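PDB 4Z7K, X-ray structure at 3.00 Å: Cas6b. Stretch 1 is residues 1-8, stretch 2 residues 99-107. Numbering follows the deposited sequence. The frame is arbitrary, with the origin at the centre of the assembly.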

ATOM      1  N   MET B   1     -32.087   3.437  10.165  1.00104.50           N
ATOM      2  CA  MET B   1     -32.087   4.246   8.948  1.00107.15           C
ATOM      3  C   MET B   1     -32.805   3.515   7.815  1.00110.47           C
ATOM      4  O   MET B   1     -32.863   2.284   7.806  1.00111.24           O
ATOM      5  N   ASP B   2     -33.400   4.269   6.890  1.00114.73           N
ATOM      6  CA  ASP B   2     -33.925   3.679   5.659  1.00113.06           C
ATOM      7  C   ASP B   2     -33.118   4.189   4.466  1.00108.51           C
ATOM      8  O   ASP B   2     -33.000   5.392   4.246  1.00103.06           O
ATOM      9  N   LEU B   3     -32.570   3.251   3.699  1.00109.45           N
ATOM     10  CA  LEU B   3     -31.735   3.574   2.545  1.00104.17           C
ATOM     11  C   LEU B   3     -32.453   3.269   1.243  1.00104.04           C
ATOM     12  O   LEU B   3     -32.950   2.164   1.052  1.00105.99           O
ATOM     13  N   GLU B   4     -32.453   4.248   0.346  1.00 98.94           N
ATOM     14  CA  GLU B   4     -33.109   4.161  -0.946  1.00 98.31           C
ATOM     15  C   GLU B   4     -32.113   3.627  -1.973  1.00 95.13           C
ATOM     16  O   GLU B   4     -30.988   4.117  -2.059  1.00 91.93           O
ATOM     17  N   TYR B   5     -32.498   2.595  -2.719  1.00 92.95           N
ATOM     18  CA  TYR B   5     -31.565   1.974  -3.654  1.00 89.02           C
ATOM     19  C   TYR B   5     -32.173   1.628  -4.989  1.00 87.67           C
ATOM     20  O   TYR B   5     -33.396   1.585  -5.129  1.00 87.13           O
ATOM     21  N   MET B   6     -31.298   1.385  -5.968  1.00 86.73           N
ATOM     22  CA  MET B   6     -31.719   0.904  -7.281  1.00 89.49           C
ATOM     23  C   MET B   6     -30.605   0.058  -7.938  1.00 89.50           C
ATOM     24  O   MET B   6     -29.503   0.571  -8.198  1.00 80.70           O
ATOM     25  N   HIS B   7     -30.919  -1.218  -8.219  1.00 93.34           N
ATOM     26  CA  HIS B   7     -30.054  -2.121  -9.000  1.00 86.74           C
ATOM     27  C   HIS B   7     -30.415  -2.054 -10.468  1.00 79.80           C
ATOM     28  O   HIS B   7     -31.597  -2.031 -10.817  1.00 80.86           O
ATOM     29  N   ILE B   8     -29.398  -2.076 -11.323  1.00 75.09           N
ATOM     30  CA  ILE B   8     -29.598  -2.201 -12.766  1.00 81.07           C
ATOM     31  C   ILE B   8     -28.821  -3.366 -13.349  1.00 80.20           C
ATOM     32  O   ILE B   8     -27.602  -3.419 -13.231  1.00 86.01           O
ATOM     33  N   VAL B  99     -34.493  -3.541 -13.980  1.00 86.24           N
ATOM     34  CA  VAL B  99     -34.242  -2.556 -12.944  1.00 84.01           C
ATOM     35  C   VAL B  99     -35.024  -2.930 -11.705  1.00 84.29           C
ATOM     36  O   VAL B  99     -36.192  -3.293 -11.766  1.00 90.06           O
ATOM     37  N   HIS B 100     -34.368  -2.822 -10.569  1.00 86.07           N
ATOM     38  CA  HIS B 100     -34.988  -3.100  -9.295  1.00 89.73           C
ATOM     39  C   HIS B 100     -34.726  -1.857  -8.444  1.00 92.52           C
ATOM     40  O   HIS B 100     -33.663  -1.245  -8.591  1.00 89.51           O
ATOM     41  N   LYS B 101     -35.701  -1.415  -7.643  1.00 91.53           N
ATOM     42  CA  LYS B 101     -35.470  -0.271  -6.740  1.00 95.93           C
ATOM     43  C   LYS B 101     -36.463  -0.233  -5.580  1.00100.73           C
ATOM     44  O   LYS B 101     -37.650  -0.523  -5.738  1.00102.95           O
ATOM     45  N   ASP B 102     -35.961   0.145  -4.412  1.00 99.12           N
ATOM     46  CA  ASP B 102     -36.694  -0.018  -3.167  1.00101.94           C
ATOM     47  C   ASP B 102     -35.889   0.675  -2.079  1.00104.17           C
ATOM     48  O   ASP B 102     -34.772   1.132  -2.332  1.00103.10           O
ATOM     49  N   MET B 103     -36.455   0.802  -0.887  1.00104.02           N
ATOM     50  CA  MET B 103     -35.645   1.203   0.247  1.00106.30           C
ATOM     51  C   MET B 103     -35.828   0.237   1.406  1.00110.17           C
ATOM     52  O   MET B 103     -36.905   0.189   2.005  1.00115.99           O
ATOM     53  N   ASP B 104     -34.762  -0.460   1.804  1.00105.81           N
ATOM     54  CA  ASP B 104     -34.883  -1.382   2.945  1.00110.84           C
ATOM     55  C   ASP B 104     -33.800  -1.072   4.019  1.00112.00           C
ATOM     56  O   ASP B 104     -32.884  -0.268   3.783  1.00108.63           O
ATOM     57  N   HIS B 105     -33.953  -1.664   5.212  1.00110.34           N
ATOM     58  CA  HIS B 105     -33.279  -1.214   6.450  1.00 98.69           C
ATOM     59  C   HIS B 105     -31.768  -1.204   6.339  1.00 93.25           C
ATOM     60  O   HIS B 105     -31.168  -2.093   5.760  1.00 95.73           O
ATOM     61  N   PHE B 106     -31.164  -0.184   6.929  1.00 97.57           N
ATOM     62  CA  PHE B 106     -29.717  -0.081   7.077  1.00 93.36           C
ATOM     63  C   PHE B 106     -29.388   0.404   8.489  1.00 93.44           C
ATOM     64  O   PHE B 106     -29.825   1.483   8.889  1.00 97.96           O
ATOM     65  N   GLY B 107     -28.618  -0.363   9.250  1.00 90.05           N
ATOM     66  CA  GLY B 107     -28.366   0.034  10.623  1.00 93.62           C
ATOM     67  C   GLY B 107     -28.113  -1.113  11.568  1.00 93.39           C
ATOM     68  O   GLY B 107     -28.283  -2.268  11.192  1.00 98.54           O
TER

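The two stretches run as neighbouring antiparallel strands, so their side chains do not interdigitate as two opposed layers would. They stand side by side on the two faces of one sheet. Asp2, Glu4, Met6 and Ile8 share a face with Val99, Lys101, Met103 and His105. Leu3, Tyr5 and His7 share the other with His100, Asp102 and Asp104. The pair buries 910 Å², both sides summed.

The backbone sets the spacing. Tyr5 and Asp102 exchange two hydrogen bonds, Tyr5 N to Asp102 O at 2.7 Å and Asp102 N to Tyr5 O at 3.0 Å. His100 N donates to His7 O at 2.9 Å, and the return bond from His7 N to His100 O, 2.8 Å, is weak because it is bent. Near the chain start, Phe106 N donates to Met1 O at 3.1 Å.

Tyr5 is the main bump on its face. It has 108 Å² covered by the other stretch, the largest share of any residue here. Its chi1 is p (70°), and this swings the ring across the neighbouring strand. Asp102 O lies over one face of the ring. The hydroxyl end reaches the Asp102 side chain, with Tyr5 OH 3.5 Å from Asp102 CB. On the Asp104 side, Tyr5 CE2 comes within 4.3 Å of Asp104 CB.

His100 (t) fills the space beside Tyr5 and His7. The edge of Tyr5 points at the face of His100, with centroids 5.5 Å apart and planes at 87°. The edge of His100 in turn points at the face of His7 (m), offset, with centroids 5.0 Å apart. His7 CD2 lies 3.6 Å from His100 ND1. Three rings thus pack in sequence, each nearly perpendicular to the next.

Leu3 (chi1 t, chi2 p) meets Phe106 (t) further along. Leu3 CB is 4.1 Å from Phe106 CB. Met1, with chi1 and chi2 both t and chi3 m, also reaches this aromatic ring: Met1 SD is 4.1 Å from Phe106 CD2, in an oblique approach.

On the opposite face, Met6 (t, t, p) lies against two neighbours. Met6 CG is 3.6 Å from Lys101 CB, and Met6 SD is 3.8 Å from Val99 CG1. Val99 (t) also touches Ile8 (m, t), with Ile8 CG1 3.7 Å from Val99 CG2. One branch of the valine therefore meets the methionine and the other the isoleucine.

Met103 (p, t, m) bends its end toward Asp2 (m), and Met103 CE stops 3.6 Å from Asp2 CB. Its base sits beside Glu4 (t, t), with the two CB atoms of Met103 and Glu4 4.2 Å apart. Lys101 has chi1 p and chi2 between wells at 131°. Its NZ is 4.5 Å from Glu4 OE2, beyond a salt bridge, and is hydrogen-bonded elsewhere in the structure. Asp102 (t) turns back on its own strand, where OD1 accepts a weak hydrogen bond from Met103 N at 2.9 Å.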

ATOM      1  CB  MET B   1     -30.643   4.585   8.528  1.00104.18           C
ATOM      2  CG  MET B   1     -30.498   5.164   7.107  1.00104.92           C
ATOM      3  SD  MET B   1     -28.859   5.794   6.665  1.00109.99           S
ATOM      4  CE  MET B   1     -28.642   7.091   7.880  1.00106.57           C
ATOM      5  CB  ASP B   2     -35.412   3.987   5.477  1.00116.34           C
ATOM      6  CG  ASP B   2     -36.290   3.248   6.474  1.00123.01           C
ATOM      7  OD1 ASP B   2     -35.775   2.817   7.530  1.00124.64           O
ATOM      8  OD2 ASP B   2     -37.499   3.093   6.193  1.00125.92           O
ATOM      9  CB  LEU B   3     -30.424   2.802   2.607  1.00 95.54           C
ATOM     10  CG  LEU B   3     -29.371   3.123   1.560  1.00 85.27           C
ATOM     11  CD1 LEU B   3     -28.908   4.540   1.672  1.00 82.54           C
ATOM     12  CD2 LEU B   3     -28.228   2.180   1.792  1.00 89.92           C
ATOM     13  CB  GLU B   4     -33.661   5.547  -1.318  1.00106.11           C
ATOM     14  CG  GLU B   4     -34.269   5.684  -2.688  1.00108.44           C
ATOM     15  CD  GLU B   4     -34.938   7.035  -2.885  1.00116.01           C
ATOM     16  OE1 GLU B   4     -34.304   8.048  -2.517  1.00108.40           O
ATOM     17  OE2 GLU B   4     -36.059   7.086  -3.452  1.00122.58           O
ATOM     18  CB  TYR B   5     -30.963   0.687  -3.036  1.00 95.82           C
ATOM     19  CG  TYR B   5     -31.907  -0.529  -2.863  1.00101.57           C
ATOM     20  CD1 TYR B   5     -32.260  -1.347  -3.944  1.00 99.52           C
ATOM     21  CD2 TYR B   5     -32.387  -0.891  -1.599  1.00102.60           C
ATOM     22  CE1 TYR B   5     -33.101  -2.463  -3.776  1.00101.74           C
ATOM     23  CE2 TYR B   5     -33.227  -2.003  -1.420  1.00105.35           C
ATOM     24  CZ  TYR B   5     -33.577  -2.786  -2.507  1.00108.38           C
ATOM     25  OH  TYR B   5     -34.406  -3.880  -2.316  1.00108.57           O
ATOM     26  CB  MET B   6     -32.119   2.080  -8.181  1.00 94.44           C
ATOM     27  CG  MET B   6     -32.675   1.664  -9.549  1.00 97.83           C
ATOM     28  SD  MET B   6     -33.565   2.980 -10.438  1.00100.07           S
ATOM     29  CE  MET B   6     -32.206   3.826 -11.234  1.00 84.71           C
ATOM     30  CB  HIS B   7     -30.168  -3.595  -8.572  1.00 84.36           C
ATOM     31  CG  HIS B   7     -30.263  -3.824  -7.095  1.00 90.20           C
ATOM     32  ND1 HIS B   7     -29.983  -2.855  -6.158  1.00 86.39           N
ATOM     33  CD2 HIS B   7     -30.615  -4.933  -6.399  1.00 95.86           C
ATOM     34  CE1 HIS B   7     -30.148  -3.360  -4.946  1.00 91.52           C
ATOM     35  NE2 HIS B   7     -30.539  -4.615  -5.065  1.00 91.45           N
ATOM     36  CB  ILE B   8     -29.173  -0.911 -13.484  1.00 81.73           C
ATOM     37  CG1 ILE B   8     -30.271   0.145 -13.363  1.00 80.80           C
ATOM     38  CG2 ILE B   8     -28.867  -1.180 -14.939  1.00 83.00           C
ATOM     39  CD1 ILE B   8     -29.814   1.519 -13.767  1.00 85.43           C
ATOM     40  CB  VAL B  99     -34.613  -1.142 -13.415  1.00 80.24           C
ATOM     41  CG1 VAL B  99     -34.566  -0.156 -12.274  1.00 77.46           C
ATOM     42  CG2 VAL B  99     -33.698  -0.735 -14.548  1.00 78.06           C
ATOM     43  CB  HIS B 100     -34.384  -4.396  -8.729  1.00 90.05           C
ATOM     44  CG  HIS B 100     -34.863  -4.770  -7.366  1.00 98.21           C
ATOM     45  ND1 HIS B 100     -34.119  -5.565  -6.517  1.00104.04           N
ATOM     46  CD2 HIS B 100     -36.003  -4.473  -6.699  1.00102.50           C
ATOM     47  CE1 HIS B 100     -34.774  -5.731  -5.381  1.00104.28           C
ATOM     48  NE2 HIS B 100     -35.921  -5.080  -5.466  1.00107.33           N
ATOM     49  CB  LYS B 101     -35.514   1.076  -7.465  1.00 89.47           C
ATOM     50  CG  LYS B 101     -36.897   1.628  -7.693  1.00 97.90           C
ATOM     51  CD  LYS B 101     -37.005   3.104  -7.266  1.00 99.80           C
ATOM     52  CE  LYS B 101     -36.055   4.024  -8.037  1.00 90.79           C
ATOM     53  NZ  LYS B 101     -36.275   5.445  -7.653  1.00 82.81           N
ATOM     54  CB  ASP B 102     -36.874  -1.514  -2.859  1.00100.37           C
ATOM     55  CG  ASP B 102     -38.016  -1.798  -1.897  1.00107.42           C
ATOM     56  OD1 ASP B 102     -38.760  -0.857  -1.544  1.00105.57           O
ATOM     57  OD2 ASP B 102     -38.176  -2.980  -1.504  1.00111.21           O
ATOM     58  CB  MET B 103     -35.961   2.641   0.656  1.00107.28           C
ATOM     59  CG  MET B 103     -37.404   2.926   1.011  1.00112.75           C
ATOM     60  SD  MET B 103     -37.620   4.697   1.246  1.00134.77           S
ATOM     61  CE  MET B 103     -36.121   5.089   2.161  1.00110.51           C
ATOM     62  CB  ASP B 104     -34.852  -2.868   2.492  1.00112.95           C
ATOM     63  CG  ASP B 104     -36.184  -3.328   1.786  1.00118.46           C
ATOM     64  OD1 ASP B 104     -37.082  -2.495   1.524  1.00119.60           O
ATOM     65  OD2 ASP B 104     -36.361  -4.549   1.547  1.00110.64           O
ATOM     66  CB  HIS B 105     -33.698  -2.122   7.648  1.00101.88           C
ATOM     67  CG  HIS B 105     -33.253  -1.641   9.012  1.00107.53           C
ATOM     68  ND1 HIS B 105     -33.686  -2.233  10.183  1.00111.37           N
ATOM     69  CD2 HIS B 105     -32.434  -0.630   9.395  1.00103.90           C
ATOM     70  CE1 HIS B 105     -33.151  -1.613  11.222  1.00107.62           C
ATOM     71  NE2 HIS B 105     -32.385  -0.636  10.771  1.00106.25           N
ATOM     72  CB  PHE B 106     -29.140   0.878   6.032  1.00 86.41           C
ATOM     73  CG  PHE B 106     -27.675   1.169   6.195  1.00 76.06           C
ATOM     74  CD1 PHE B 106     -26.743   0.525   5.411  1.00 76.08           C
ATOM     75  CD2 PHE B 106     -27.233   2.107   7.099  1.00 81.07           C
ATOM     76  CE1 PHE B 106     -25.395   0.804   5.532  1.00 73.40           C
ATOM     77  CE2 PHE B 106     -25.889   2.379   7.233  1.00 83.12           C
ATOM     78  CZ  PHE B 106     -24.968   1.729   6.443  1.00 76.98           C
TER